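Local coordinates for protein high choriolytic enzyme 1 (Oryzias latipes, PDB 3VTG) that cleaves proteins of the inner egg envelope as a zinc-dependent astacin-family protease, swelling and breaking down the envelope so that the fish embryo can hatch, at residues Y24-E29 and T37-M42; I63-K68 and L84-G89; S151-G156 and R187-R192. All coordinates share one frame; numbering follows the deposited sequence.

Interaction 1 (Y24-E29 and T37-M42); sequences YVISSE and TIEGAM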
ATOM      1  N   TYR A  24       2.034   6.532  15.359  1.00  8.13           N
ATOM      2  CA  TYR A  24       2.923   7.167  14.390  1.00  8.19           C
ATOM      3  C   TYR A  24       3.483   8.485  14.899  1.00  8.09           C
ATOM      4  O   TYR A  24       2.910   9.111  15.792  1.00  8.10           O
ATOM      5  CB  TYR A  24       2.204   7.398  13.052  1.00  8.39           C
ATOM      6  CG  TYR A  24       1.090   8.419  13.138  1.00  8.54           C
ATOM      7  CD1 TYR A  24       1.349   9.787  12.999  1.00  8.68           C
ATOM      8  CD2 TYR A  24      -0.222   8.019  13.372  1.00  8.62           C
ATOM      9  CE1 TYR A  24       0.331  10.721  13.099  1.00  8.79           C
ATOM     10  CE2 TYR A  24      -1.246   8.944  13.468  1.00  8.74           C
ATOM     11  CZ  TYR A  24      -0.964  10.291  13.333  1.00  8.82           C
ATOM     12  OH  TYR A  24      -1.985  11.200  13.429  1.00  9.04           O
ATOM     13  N   VAL A  25       4.605   8.887  14.311  1.00  8.01           N
ATOM     14  CA  VAL A  25       5.137  10.238  14.453  1.00  8.09           C
ATOM     15  C   VAL A  25       5.353  10.810  13.057  1.00  8.19           C
ATOM     16  O   VAL A  25       5.634  10.069  12.108  1.00  8.21           O
ATOM     17  CB  VAL A  25       6.446  10.287  15.289  1.00  8.10           C
ATOM     18  CG1 VAL A  25       6.193   9.835  16.723  1.00  8.20           C
ATOM     19  CG2 VAL A  25       7.561   9.465  14.653  1.00  8.18           C
ATOM     20  N   ILE A  26       5.196  12.122  12.930  1.00  8.36           N
ATOM     21  CA  ILE A  26       5.412  12.808  11.662  1.00  8.51           C
ATOM     22  C   ILE A  26       6.569  13.792  11.820  1.00  8.53           C
ATOM     23  O   ILE A  26       6.559  14.639  12.719  1.00  8.55           O
ATOM     24  CB  ILE A  26       4.127  13.520  11.176  1.00  8.54           C
ATOM     25  CG1 ILE A  26       3.022  12.490  10.891  1.00  8.68           C
ATOM     26  CG2 ILE A  26       4.406  14.358   9.934  1.00  8.69           C
ATOM     27  CD1 ILE A  26       1.655  13.083  10.608  1.00  8.63           C
ATOM     28  N   SER A  27       7.564  13.663  10.945  1.00  8.62           N
ATOM     29  CA  SER A  27       8.773  14.491  10.990  1.00  8.87           C
ATOM     30  C   SER A  27       8.471  15.981  11.134  1.00  9.04           C
ATOM     31  O   SER A  27       7.546  16.501  10.504  1.00  9.05           O
ATOM     32  CB  SER A  27       9.615  14.264   9.734  1.00  8.89           C
ATOM     33  OG  SER A  27      10.687  15.192   9.648  1.00  8.85           O
ATOM     34  N   SER A  28       9.270  16.659  11.958  1.00  9.39           N
ATOM     35  CA  SER A  28       9.174  18.108  12.149  1.00  9.82           C
ATOM     36  C   SER A  28       9.433  18.900  10.861  1.00  9.96           C
ATOM     37  O   SER A  28       9.122  20.091  10.792  1.00 10.31           O
ATOM     38  CB  SER A  28      10.136  18.565  13.249  1.00 10.14           C
ATOM     39  OG  SER A  28      11.481  18.492  12.814  1.00 10.57           O
ATOM     40  N   GLU A  29       9.995  18.242   9.846  1.00 10.11           N
ATOM     41  CA  GLU A  29      10.224  18.878   8.544  1.00 10.34           C
ATOM     42  C   GLU A  29       8.915  19.339   7.898  1.00 10.15           C
ATOM     43  O   GLU A  29       8.875  20.367   7.222  1.00 10.36           O
ATOM     44  CB  GLU A  29      10.976  17.940   7.592  1.00 10.83           C
ATOM     45  CG  GLU A  29      11.363  18.597   6.270  1.00 11.47           C
ATOM     46  CD  GLU A  29      12.068  17.670   5.298  1.00 11.93           C
ATOM     47  OE1 GLU A  29      12.323  16.498   5.643  1.00 12.33           O
ATOM     48  OE2 GLU A  29      12.380  18.127   4.174  1.00 12.85           O
ATOM     49  N   THR A  37      -2.548  16.914   5.849  1.00  9.41           N
ATOM     50  CA  THR A  37      -2.763  16.074   4.669  1.00  9.36           C
ATOM     51  C   THR A  37      -2.539  14.597   4.995  1.00  9.32           C
ATOM     52  O   THR A  37      -3.349  13.741   4.629  1.00  9.22           O
ATOM     53  CB  THR A  37      -1.882  16.525   3.483  1.00  9.44           C
ATOM     54  OG1 THR A  37      -2.236  17.864   3.116  1.00  9.62           O
ATOM     55  CG2 THR A  37      -2.073  15.618   2.269  1.00  9.49           C
ATOM     56  N   ILE A  38      -1.448  14.313   5.701  1.00  9.21           N
ATOM     57  CA  ILE A  38      -1.123  12.951   6.117  1.00  9.22           C
ATOM     58  C   ILE A  38      -2.207  12.396   7.048  1.00  9.34           C
ATOM     59  O   ILE A  38      -2.694  11.282   6.844  1.00  9.20           O
ATOM     60  CB  ILE A  38       0.272  12.880   6.780  1.00  9.21           C
ATOM     61  CG1 ILE A  38       1.356  13.268   5.765  1.00  9.27           C
ATOM     62  CG2 ILE A  38       0.539  11.486   7.346  1.00  9.16           C
ATOM     63  CD1 ILE A  38       2.659  13.734   6.386  1.00  9.34           C
ATOM     64  N   GLU A  39      -2.603  13.184   8.045  1.00  9.52           N
ATOM     65  CA  GLU A  39      -3.623  12.741   8.993  1.00  9.94           C
ATOM     66  C   GLU A  39      -4.994  12.600   8.320  1.00  9.88           C
ATOM     67  O   GLU A  39      -5.781  11.726   8.684  1.00  9.92           O
ATOM     68  CB  GLU A  39      -3.663  13.647  10.234  1.00 10.42           C
ATOM     69  CG  GLU A  39      -2.400  13.540  11.089  1.00 10.93           C
ATOM     70  CD  GLU A  39      -2.484  14.245  12.438  1.00 11.31           C
ATOM     71  OE1 GLU A  39      -3.213  15.255  12.554  1.00 11.96           O
ATOM     72  OE2 GLU A  39      -1.801  13.796  13.390  1.00 11.59           O
ATOM     73  N   GLY A  40      -5.262  13.441   7.322  1.00  9.93           N
ATOM     74  CA  GLY A  40      -6.481  13.332   6.521  1.00 10.15           C
ATOM     75  C   GLY A  40      -6.567  12.005   5.786  1.00 10.09           C
ATOM     76  O   GLY A  40      -7.619  11.360   5.768  1.00 10.37           O
ATOM     77  N   ALA A  41      -5.451  11.592   5.187  1.00  9.94           N
ATOM     78  CA  ALA A  41      -5.368  10.306   4.500  1.00  9.87           C
ATOM     79  C   ALA A  41      -5.571   9.140   5.462  1.00  9.85           C
ATOM     80  O   ALA A  41      -6.207   8.146   5.115  1.00  9.71           O
ATOM     81  CB  ALA A  41      -4.043  10.174   3.770  1.00  9.86           C
ATOM     82  N   MET A  42      -5.045   9.278   6.677  1.00  9.72           N
ATOM     83  CA  MET A  42      -5.207   8.261   7.716  1.00  9.85           C
ATOM     84  C   MET A  42      -6.667   8.064   8.098  1.00 10.16           C
ATOM     85  O   MET A  42      -7.085   6.947   8.410  1.00 10.16           O
ATOM     86  CB  MET A  42      -4.399   8.629   8.954  1.00  9.68           C
ATOM     87  CG  MET A  42      -2.904   8.478   8.767  1.00  9.51           C
ATOM     88  SD  MET A  42      -1.995   9.234  10.121  1.00  9.39           S
ATOM     89  CE  MET A  42      -0.365   8.585   9.773  1.00  9.57           C
TER

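Interaction 2 (I63-K68 and L84-G89); sequences ISVVSK and LSINRG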
ATOM      1  N   ILE A  63       5.155   3.917  13.388  1.00  7.92           N
ATOM      2  CA  ILE A  63       5.540   4.406  12.071  1.00  7.82           C
ATOM      3  C   ILE A  63       6.133   5.809  12.196  1.00  7.73           C
ATOM      4  O   ILE A  63       5.550   6.690  12.832  1.00  7.77           O
ATOM      5  CB  ILE A  63       4.338   4.417  11.103  1.00  7.72           C
ATOM      6  CG1 ILE A  63       3.793   2.994  10.912  1.00  7.74           C
ATOM      7  CG2 ILE A  63       4.730   5.030   9.765  1.00  7.77           C
ATOM      8  CD1 ILE A  63       2.503   2.921  10.119  1.00  7.73           C
ATOM      9  N   SER A  64       7.301   6.000  11.587  1.00  7.81           N
ATOM     10  CA  SER A  64       7.933   7.305  11.513  1.00  7.89           C
ATOM     11  C   SER A  64       7.812   7.831  10.089  1.00  7.91           C
ATOM     12  O   SER A  64       8.458   7.318   9.174  1.00  7.85           O
ATOM     13  CB  SER A  64       9.399   7.195  11.928  1.00  7.94           C
ATOM     14  OG  SER A  64      10.046   8.451  11.832  1.00  8.07           O
ATOM     15  N   VAL A  65       6.968   8.842   9.906  1.00  7.90           N
ATOM     16  CA  VAL A  65       6.739   9.430   8.585  1.00  8.16           C
ATOM     17  C   VAL A  65       7.804  10.489   8.301  1.00  8.27           C
ATOM     18  O   VAL A  65       7.934  11.472   9.039  1.00  8.29           O
ATOM     19  CB  VAL A  65       5.319  10.028   8.441  1.00  8.12           C
ATOM     20  CG1 VAL A  65       5.081  10.500   7.014  1.00  8.16           C
ATOM     21  CG2 VAL A  65       4.257   9.010   8.846  1.00  8.21           C
ATOM     22  N   VAL A  66       8.564  10.273   7.231  1.00  8.63           N
ATOM     23  CA  VAL A  66       9.710  11.119   6.896  1.00  8.95           C
ATOM     24  C   VAL A  66       9.685  11.486   5.415  1.00  9.22           C
ATOM     25  O   VAL A  66       9.121  10.752   4.598  1.00  8.91           O
ATOM     26  CB  VAL A  66      11.056  10.430   7.238  1.00  9.03           C
ATOM     27  CG1 VAL A  66      11.262  10.356   8.746  1.00  9.06           C
ATOM     28  CG2 VAL A  66      11.143   9.043   6.612  1.00  9.15           C
ATOM     29  N   SER A  67      10.283  12.622   5.067  1.00  9.68           N
ATOM     30  CA  SER A  67      10.388  13.005   3.663  1.00 10.38           C
ATOM     31  C   SER A  67      11.728  12.559   3.099  1.00 11.06           C
ATOM     32  O   SER A  67      12.699  13.315   3.107  1.00 11.44           O
ATOM     33  CB  SER A  67      10.200  14.509   3.479  1.00 10.38           C
ATOM     34  OG  SER A  67      10.257  14.843   2.100  1.00 10.34           O
ATOM     35  N   LYS A  68      11.782  11.323   2.621  1.00 11.70           N
ATOM     36  CA  LYS A  68      12.998  10.808   2.000  1.00 12.49           C
ATOM     37  C   LYS A  68      12.783  10.612   0.499  1.00 12.78           C
ATOM     38  O   LYS A  68      11.953  11.307  -0.096  1.00 12.97           O
ATOM     39  CB  LYS A  68      13.490   9.550   2.728  1.00 12.98           C
ATOM     40  CG  LYS A  68      13.948   9.872   4.144  1.00 13.58           C
ATOM     41  CD  LYS A  68      14.630   8.712   4.844  1.00 14.29           C
ATOM     42  CE  LYS A  68      15.209   9.178   6.169  1.00 14.89           C
ATOM     43  NZ  LYS A  68      15.841   8.078   6.943  1.00 15.38           N
ATOM     44  N   LEU A  84       8.253   5.370   6.965  1.00  8.88           N
ATOM     45  CA  LEU A  84       7.361   5.480   5.827  1.00  8.64           C
ATOM     46  C   LEU A  84       7.680   6.823   5.194  1.00  8.52           C
ATOM     47  O   LEU A  84       7.580   7.865   5.852  1.00  8.43           O
ATOM     48  CB  LEU A  84       5.894   5.406   6.271  1.00  8.56           C
ATOM     49  CG  LEU A  84       4.788   5.347   5.209  1.00  8.55           C
ATOM     50  CD1 LEU A  84       3.522   4.731   5.786  1.00  8.54           C
ATOM     51  CD2 LEU A  84       4.486   6.717   4.623  1.00  8.59           C
ATOM     52  N   SER A  85       8.087   6.798   3.929  1.00  8.51           N
ATOM     53  CA  SER A  85       8.478   8.019   3.244  1.00  8.49           C
ATOM     54  C   SER A  85       7.347   8.618   2.427  1.00  8.43           C
ATOM     55  O   SER A  85       6.779   7.961   1.550  1.00  8.39           O
ATOM     56  CB  SER A  85       9.694   7.779   2.353  1.00  8.64           C
ATOM     57  OG  SER A  85      10.100   8.987   1.735  1.00  8.65           O
ATOM     58  N   ILE A  86       7.021   9.866   2.744  1.00  8.46           N
ATOM     59  CA  ILE A  86       6.157  10.691   1.913  1.00  8.65           C
ATOM     60  C   ILE A  86       7.008  11.890   1.493  1.00  8.82           C
ATOM     61  O   ILE A  86       7.086  12.892   2.209  1.00  8.62           O
ATOM     62  CB  ILE A  86       4.872  11.133   2.666  1.00  8.61           C
ATOM     63  CG1 ILE A  86       4.036   9.915   3.090  1.00  8.54           C
ATOM     64  CG2 ILE A  86       4.032  12.101   1.835  1.00  8.65           C
ATOM     65  CD1 ILE A  86       3.533   9.046   1.947  1.00  8.50           C
ATOM     66  N   ASN A  87       7.688  11.772   0.353  1.00  9.30           N
ATOM     67  CA  ASN A  87       8.476  12.890  -0.153  1.00  9.89           C
ATOM     68  C   ASN A  87       7.572  14.100  -0.363  1.00 10.09           C
ATOM     69  O   ASN A  87       6.508  13.988  -0.977  1.00  9.91           O
ATOM     70  CB  ASN A  87       9.200  12.532  -1.450  1.00 10.41           C
ATOM     71  CG  ASN A  87      10.067  13.668  -1.957  1.00 10.71           C
ATOM     72  OD1 ASN A  87       9.614  14.498  -2.747  1.00 11.25           O
ATOM     73  ND2 ASN A  87      11.306  13.729  -1.486  1.00 11.05           N
ATOM     74  N   ARG A  88       8.001  15.249   0.157  1.00 10.34           N
ATOM     75  CA  ARG A  88       7.206  16.478   0.113  1.00 10.76           C
ATOM     76  C   ARG A  88       6.885  16.945  -1.305  1.00 11.05           C
ATOM     77  O   ARG A  88       5.857  17.583  -1.530  1.00 11.26           O
ATOM     78  CB  ARG A  88       7.922  17.601   0.859  1.00 10.80           C
ATOM     79  CG  ARG A  88       8.142  17.339   2.337  1.00 10.81           C
ATOM     80  CD  ARG A  88       8.966  18.456   2.941  1.00 10.78           C
ATOM     81  NE  ARG A  88       8.140  19.613   3.275  1.00 10.67           N
ATOM     82  CZ  ARG A  88       8.616  20.788   3.673  1.00 10.60           C
ATOM     83  NH1 ARG A  88       9.925  20.986   3.774  1.00 10.77           N
ATOM     84  NH2 ARG A  88       7.778  21.768   3.972  1.00 10.62           N
ATOM     85  N   GLY A  89       7.765  16.620  -2.249  1.00 11.40           N
ATOM     86  CA  GLY A  89       7.620  17.069  -3.631  1.00 12.17           C
ATOM     87  C   GLY A  89       6.740  16.196  -4.502  1.00 12.66           C
ATOM     88  O   GLY A  89       6.084  16.698  -5.416  1.00 13.79           O
TER

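Interaction 3 (S151-G156 and R187-R192); sequences SIMHYG and RWDITR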
ATOM      1  N   SER A 151      -7.657  -1.693  -7.715  1.00  7.72           N
ATOM      2  CA  SER A 151      -6.987  -1.569  -6.419  1.00  7.55           C
ATOM      3  C   SER A 151      -6.054  -0.367  -6.377  1.00  7.46           C
ATOM      4  O   SER A 151      -5.339  -0.089  -7.340  1.00  7.30           O
ATOM      5  CB  SER A 151      -6.186  -2.829  -6.094  1.00  7.49           C
ATOM      6  OG  SER A 151      -5.370  -2.618  -4.950  1.00  7.53           O
ATOM      7  N   ILE A 152      -6.043   0.319  -5.236  1.00  7.35           N
ATOM      8  CA  ILE A 152      -5.112   1.421  -4.993  1.00  7.42           C
ATOM      9  C   ILE A 152      -3.660   0.916  -4.980  1.00  7.32           C
ATOM     10  O   ILE A 152      -2.720   1.709  -4.989  1.00  7.20           O
ATOM     11  CB  ILE A 152      -5.472   2.160  -3.679  1.00  7.53           C
ATOM     12  CG1 ILE A 152      -4.983   3.618  -3.711  1.00  7.65           C
ATOM     13  CG2 ILE A 152      -4.977   1.390  -2.455  1.00  7.60           C
ATOM     14  CD1 ILE A 152      -5.453   4.455  -2.535  1.00  7.92           C
ATOM     15  N   MET A 153      -3.494  -0.407  -4.978  1.00  7.28           N
ATOM     16  CA  MET A 153      -2.171  -1.035  -4.961  1.00  7.25           C
ATOM     17  C   MET A 153      -1.670  -1.470  -6.343  1.00  7.18           C
ATOM     18  O   MET A 153      -0.567  -1.999  -6.463  1.00  7.20           O
ATOM     19  CB  MET A 153      -2.156  -2.239  -4.007  1.00  7.36           C
ATOM     20  CG  MET A 153      -2.628  -1.940  -2.588  1.00  7.44           C
ATOM     21  SD  MET A 153      -1.804  -0.534  -1.810  1.00  7.55           S
ATOM     22  CE  MET A 153      -0.167  -1.198  -1.531  1.00  7.72           C
ATOM     23  N   HIS A 154      -2.475  -1.251  -7.379  1.00  7.16           N
ATOM     24  CA  HIS A 154      -2.096  -1.645  -8.734  1.00  7.26           C
ATOM     25  C   HIS A 154      -1.293  -0.569  -9.405  1.00  7.39           C
ATOM     26  O   HIS A 154      -1.703   0.588  -9.422  1.00  7.41           O
ATOM     27  CB  HIS A 154      -3.338  -1.952  -9.565  1.00  7.24           C
ATOM     28  CG  HIS A 154      -3.085  -2.903 -10.714  1.00  7.16           C
ATOM     29  ND1 HIS A 154      -2.227  -2.628 -11.718  1.00  7.10           N
ATOM     30  CD2 HIS A 154      -3.614  -4.162 -10.986  1.00  7.21           C
ATOM     31  CE1 HIS A 154      -2.206  -3.662 -12.582  1.00  7.18           C
ATOM     32  NE2 HIS A 154      -3.056  -4.597 -12.136  1.00  7.25           N
ATOM     33  N   TYR A 155      -0.145  -0.942  -9.966  1.00  7.55           N
ATOM     34  CA  TYR A 155       0.644  -0.038 -10.806  1.00  7.69           C
ATOM     35  C   TYR A 155      -0.154   0.411 -12.032  1.00  7.81           C
ATOM     36  O   TYR A 155      -0.975  -0.344 -12.567  1.00  7.77           O
ATOM     37  CB  TYR A 155       1.899  -0.754 -11.311  1.00  7.73           C
ATOM     38  CG  TYR A 155       3.128  -0.735 -10.418  1.00  7.80           C
ATOM     39  CD1 TYR A 155       3.069  -0.336  -9.078  1.00  7.86           C
ATOM     40  CD2 TYR A 155       4.356  -1.153 -10.926  1.00  7.83           C
ATOM     41  CE1 TYR A 155       4.208  -0.341  -8.281  1.00  7.98           C
ATOM     42  CE2 TYR A 155       5.494  -1.164 -10.141  1.00  7.90           C
ATOM     43  CZ  TYR A 155       5.418  -0.756  -8.824  1.00  7.95           C
ATOM     44  OH  TYR A 155       6.556  -0.771  -8.054  1.00  8.26           O
ATOM     45  N   GLY A 156       0.108   1.632 -12.487  1.00  8.04           N
ATOM     46  CA  GLY A 156      -0.385   2.088 -13.785  1.00  8.37           C
ATOM     47  C   GLY A 156       0.319   1.347 -14.914  1.00  8.64           C
ATOM     48  O   GLY A 156       1.374   0.733 -14.702  1.00  8.68           O
ATOM     49  N   ARG A 187     -13.244  -1.391  -3.153  1.00  9.49           N
ATOM     50  CA  ARG A 187     -14.017  -2.307  -2.331  1.00  9.59           C
ATOM     51  C   ARG A 187     -13.151  -3.469  -1.838  1.00  9.24           C
ATOM     52  O   ARG A 187     -13.175  -3.806  -0.653  1.00  9.19           O
ATOM     53  CB  ARG A 187     -15.232  -2.819  -3.103  1.00 10.18           C
ATOM     54  CG  ARG A 187     -16.236  -3.577  -2.252  1.00 11.00           C
ATOM     55  CD  ARG A 187     -16.130  -5.072  -2.445  1.00 11.63           C
ATOM     56  NE  ARG A 187     -16.460  -5.467  -3.812  1.00 11.97           N
ATOM     57  CZ  ARG A 187     -16.997  -6.636  -4.140  1.00 11.83           C
ATOM     58  NH1 ARG A 187     -17.277  -7.523  -3.198  1.00 11.79           N
ATOM     59  NH2 ARG A 187     -17.254  -6.914  -5.409  1.00 11.87           N
ATOM     60  N   TRP A 188     -12.376  -4.068  -2.741  1.00  8.85           N
ATOM     61  CA  TRP A 188     -11.499  -5.167  -2.351  1.00  8.64           C
ATOM     62  C   TRP A 188     -10.363  -4.744  -1.459  1.00  8.50           C
ATOM     63  O   TRP A 188      -9.995  -5.495  -0.563  1.00  8.52           O
ATOM     64  CB  TRP A 188     -11.015  -5.970  -3.556  1.00  8.61           C
ATOM     65  CG  TRP A 188     -12.119  -6.781  -4.187  1.00  8.65           C
ATOM     66  CD1 TRP A 188     -12.627  -6.662  -5.474  1.00  8.71           C
ATOM     67  CD2 TRP A 188     -12.908  -7.857  -3.564  1.00  8.63           C
ATOM     68  NE1 TRP A 188     -13.637  -7.565  -5.690  1.00  8.71           N
ATOM     69  CE2 TRP A 188     -13.858  -8.311  -4.586  1.00  8.67           C
ATOM     70  CE3 TRP A 188     -12.919  -8.472  -2.312  1.00  8.68           C
ATOM     71  CZ2 TRP A 188     -14.766  -9.338  -4.344  1.00  8.77           C
ATOM     72  CZ3 TRP A 188     -13.837  -9.506  -2.082  1.00  8.68           C
ATOM     73  CH2 TRP A 188     -14.737  -9.926  -3.076  1.00  8.80           C
ATOM     74  N   ASP A 189      -9.820  -3.540  -1.664  1.00  8.42           N
ATOM     75  CA  ASP A 189      -8.807  -2.999  -0.741  1.00  8.44           C
ATOM     76  C   ASP A 189      -9.340  -2.994   0.696  1.00  8.48           C
ATOM     77  O   ASP A 189      -8.667  -3.465   1.613  1.00  8.47           O
ATOM     78  CB  ASP A 189      -8.391  -1.572  -1.122  1.00  8.39           C
ATOM     79  CG  ASP A 189      -7.575  -1.495  -2.410  1.00  8.41           C
ATOM     80  OD1 ASP A 189      -6.818  -2.442  -2.730  1.00  8.46           O
ATOM     81  OD2 ASP A 189      -7.684  -0.450  -3.085  1.00  8.34           O
ATOM     82  N   ILE A 190     -10.549  -2.458   0.872  1.00  8.61           N
ATOM     83  CA  ILE A 190     -11.190  -2.367   2.187  1.00  8.73           C
ATOM     84  C   ILE A 190     -11.501  -3.757   2.754  1.00  8.82           C
ATOM     85  O   ILE A 190     -11.215  -4.037   3.921  1.00  8.85           O
ATOM     86  CB  ILE A 190     -12.454  -1.470   2.124  1.00  8.77           C
ATOM     87  CG1 ILE A 190     -12.069  -0.004   1.851  1.00  8.89           C
ATOM     88  CG2 ILE A 190     -13.303  -1.595   3.388  1.00  8.73           C
ATOM     89  CD1 ILE A 190     -11.250   0.664   2.940  1.00  8.97           C
ATOM     90  N   THR A 191     -12.060  -4.624   1.912  1.00  8.91           N
ATOM     91  CA  THR A 191     -12.397  -5.987   2.317  1.00  9.03           C
ATOM     92  C   THR A 191     -11.153  -6.735   2.804  1.00  8.87           C
ATOM     93  O   THR A 191     -11.188  -7.409   3.836  1.00  8.99           O
ATOM     94  CB  THR A 191     -13.092  -6.755   1.171  1.00  9.19           C
ATOM     95  OG1 THR A 191     -14.308  -6.082   0.819  1.00  9.67           O
ATOM     96  CG2 THR A 191     -13.417  -8.191   1.583  1.00  9.28           C
ATOM     97  N   ARG A 192     -10.048  -6.591   2.072  1.00  8.72           N
ATOM     98  CA  ARG A 192      -8.794  -7.253   2.424  1.00  8.76           C
ATOM     99  C   ARG A 192      -8.273  -6.850   3.802  1.00  8.73           C
ATOM    100  O   ARG A 192      -7.843  -7.706   4.573  1.00  8.69           O
ATOM    101  CB  ARG A 192      -7.727  -6.987   1.364  1.00  8.83           C
ATOM    102  CG  ARG A 192      -7.955  -7.733   0.063  1.00  8.95           C
ATOM    103  CD  ARG A 192      -7.160  -7.079  -1.046  1.00  9.00           C
ATOM    104  NE  ARG A 192      -7.438  -7.688  -2.341  1.00  9.02           N
ATOM    105  CZ  ARG A 192      -6.934  -7.258  -3.492  1.00  9.17           C
ATOM    106  NH1 ARG A 192      -6.133  -6.200  -3.525  1.00  9.24           N
ATOM    107  NH2 ARG A 192      -7.241  -7.885  -4.617  1.00  9.26           N
TER

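Interaction 1 (Y24-E29 and T37-M42)
Tyr24 meets Met42 and Glu39 with its CG turned between the backbone N and the carbonyl carbon (chi1 67°), while Met42 CG stands anti to its own carbonyl carbon (chi1 -72°) and the rest of the methionine chain is extended. The methionine end lies over one face of the ring. Its CE sits above the ring centre, 3.6 Å from the centroid and 9° off the normal, a CH-pi contact. The sulfur follows on the same face, nearer the phenolic end: Met42 SD is 3.4 Å from Tyr24 CE2, a Met-aromatic contact. At the ring's edge and near its plane comes the carboxylate of Glu39. The two flat groups are almost perpendicular, and Tyr24 OH donates to Glu39 OE2 at 2.6 Å, approaching from above the carboxylate plane. Glu39 OE2 also pairs with Arg55 in a salt bridge. Next along the strand, Ile26 and Ile38 meet tip to tip, Ile26 CD1 lying 3.8 Å from Ile38 CG2, and the same CD1 brushes Glu39 CG.

Strand 20-26 is here packed against helix 32-43, the first two elements of a beta-alpha-beta unit that ends in strand 51-55. The short segments run roughly antiparallel, their axes 10.9 Å apart. Met42 also touches Phe53 of strand 51-55 and Leu101 of helix 94-105, which extends the apolar layer to that helix. An alanine at Tyr24 would probably open a gap beneath Met42 SD and CE and leave Glu39 OE2 with Arg55 but without its phenol donor. Two donors on one oxygen, one of them cationic, would be expected to keep Glu39 ionised at the margin of this otherwise greasy interface, and the short phenol bond is likely to hold the ring's outer end in place.

Interaction 2 (I63-K68 and L84-G89)
Neighbouring parallel strands of the mixed five-stranded sheet in the astacin catalytic domain meet here, strand 62-66 beside strand 81-86. Val65 pairs with Leu84 and Val66 with Ser85. Leu84 N donates to Ser64 O, Val66 N to Leu84 O at 2.9 Å, and Ile86 N to Val66 O, the alternation expected of parallel strands. On the sheet face of Val65 and Leu84, Ile63 CG2 packs on Leu84 CB at 3.7 Å, and Val65 CG1 touches Ile86 CG1. This face looks onto helix 94-105, which carries the zinc-binding HExxH sequence; Leu84 touches Glu100, the predicted catalytic residue, and Leu101.

Side chains add three more bonds across the contact. Ser67 OG accepts from Arg88 N at 3.0 Å, its CB resting against Arg88 CG, while the guanidinium of Arg88 turns to Glu34. Ser85 OG, anti to its backbone N (chi1 -178°), receives Lys68 N and also bonds Gly70 O. Asn87 works in two directions: OD1 accepts from Gly89 N in an Asx turn, and ND2 donates to Lys68 O at 2.9 Å, with that oxygen close to the amide plane.

Interaction 3 (S151-G156 and R187-R192)
Asp189 presents its carboxylate to the turn at Ser151 and Ile152 and grips it with both oxygens. OD1 accepts from Ser151 OG at 2.7 Å, and OD2 accepts from Ile152 N at 2.8 Å, in a bond of 172° at the hydrogen. Each oxygen uses its syn lone pair, the one on the side of its partner oxygen, and the two bind adjacent residues of the turn. Ser151 OG is placed for it by standing anti to its own N (chi1 171°), from where it also accepts from Met153 N at 2.9 Å, an ST turn within the type I turn from Ser151 to His154. The Ile152 side chain crosses that of Asp189 at about a right angle, and its CG2 lies 3.3 Å from OD2.

Ser186 N adds a further bond to OD2. Arg192 NH1, 3.9 Å from Asp189 OD1, gives a long ion pair in which the oxygen lies well out of the guanidinium plane; the stronger partner of Arg192 is Glu110. Such a setting would favour a charged aspartate.

Just beyond the grip, Ile152 O accepts from His99 ND1, a second-shell bond to a zinc ligand, and Met153 packs against His99 and His103. A methionine in a tight turn beneath the zinc-binding histidines is the Met-turn of the metzincins, here joined to the C-terminal helix 187-196.

From the N terminus, interaction 1 comes first and closes the seven residues between 24-29 and 37-42, most of them helix. Interaction 2 follows, closing the fifteen residues between 63-68 and 84-89, which include strand 71-73. The first two touch: strands 20-26 and 62-66 are sheet neighbours, with Val25 N 2.8 Å from Ile63 O. Interaction 3 closes the longest loop, thirty residues, and lies apart, its centre about 21 Å from that of interaction 2. All three run in series, none nesting or crossing. Interaction 1 packs helix 32-43 on the sheet, and interaction 2 joins two of the sheet's strands; the third ties the turn below the zinc to the C-terminal helix. Helix 94-105 lies between them, touched by residues from each.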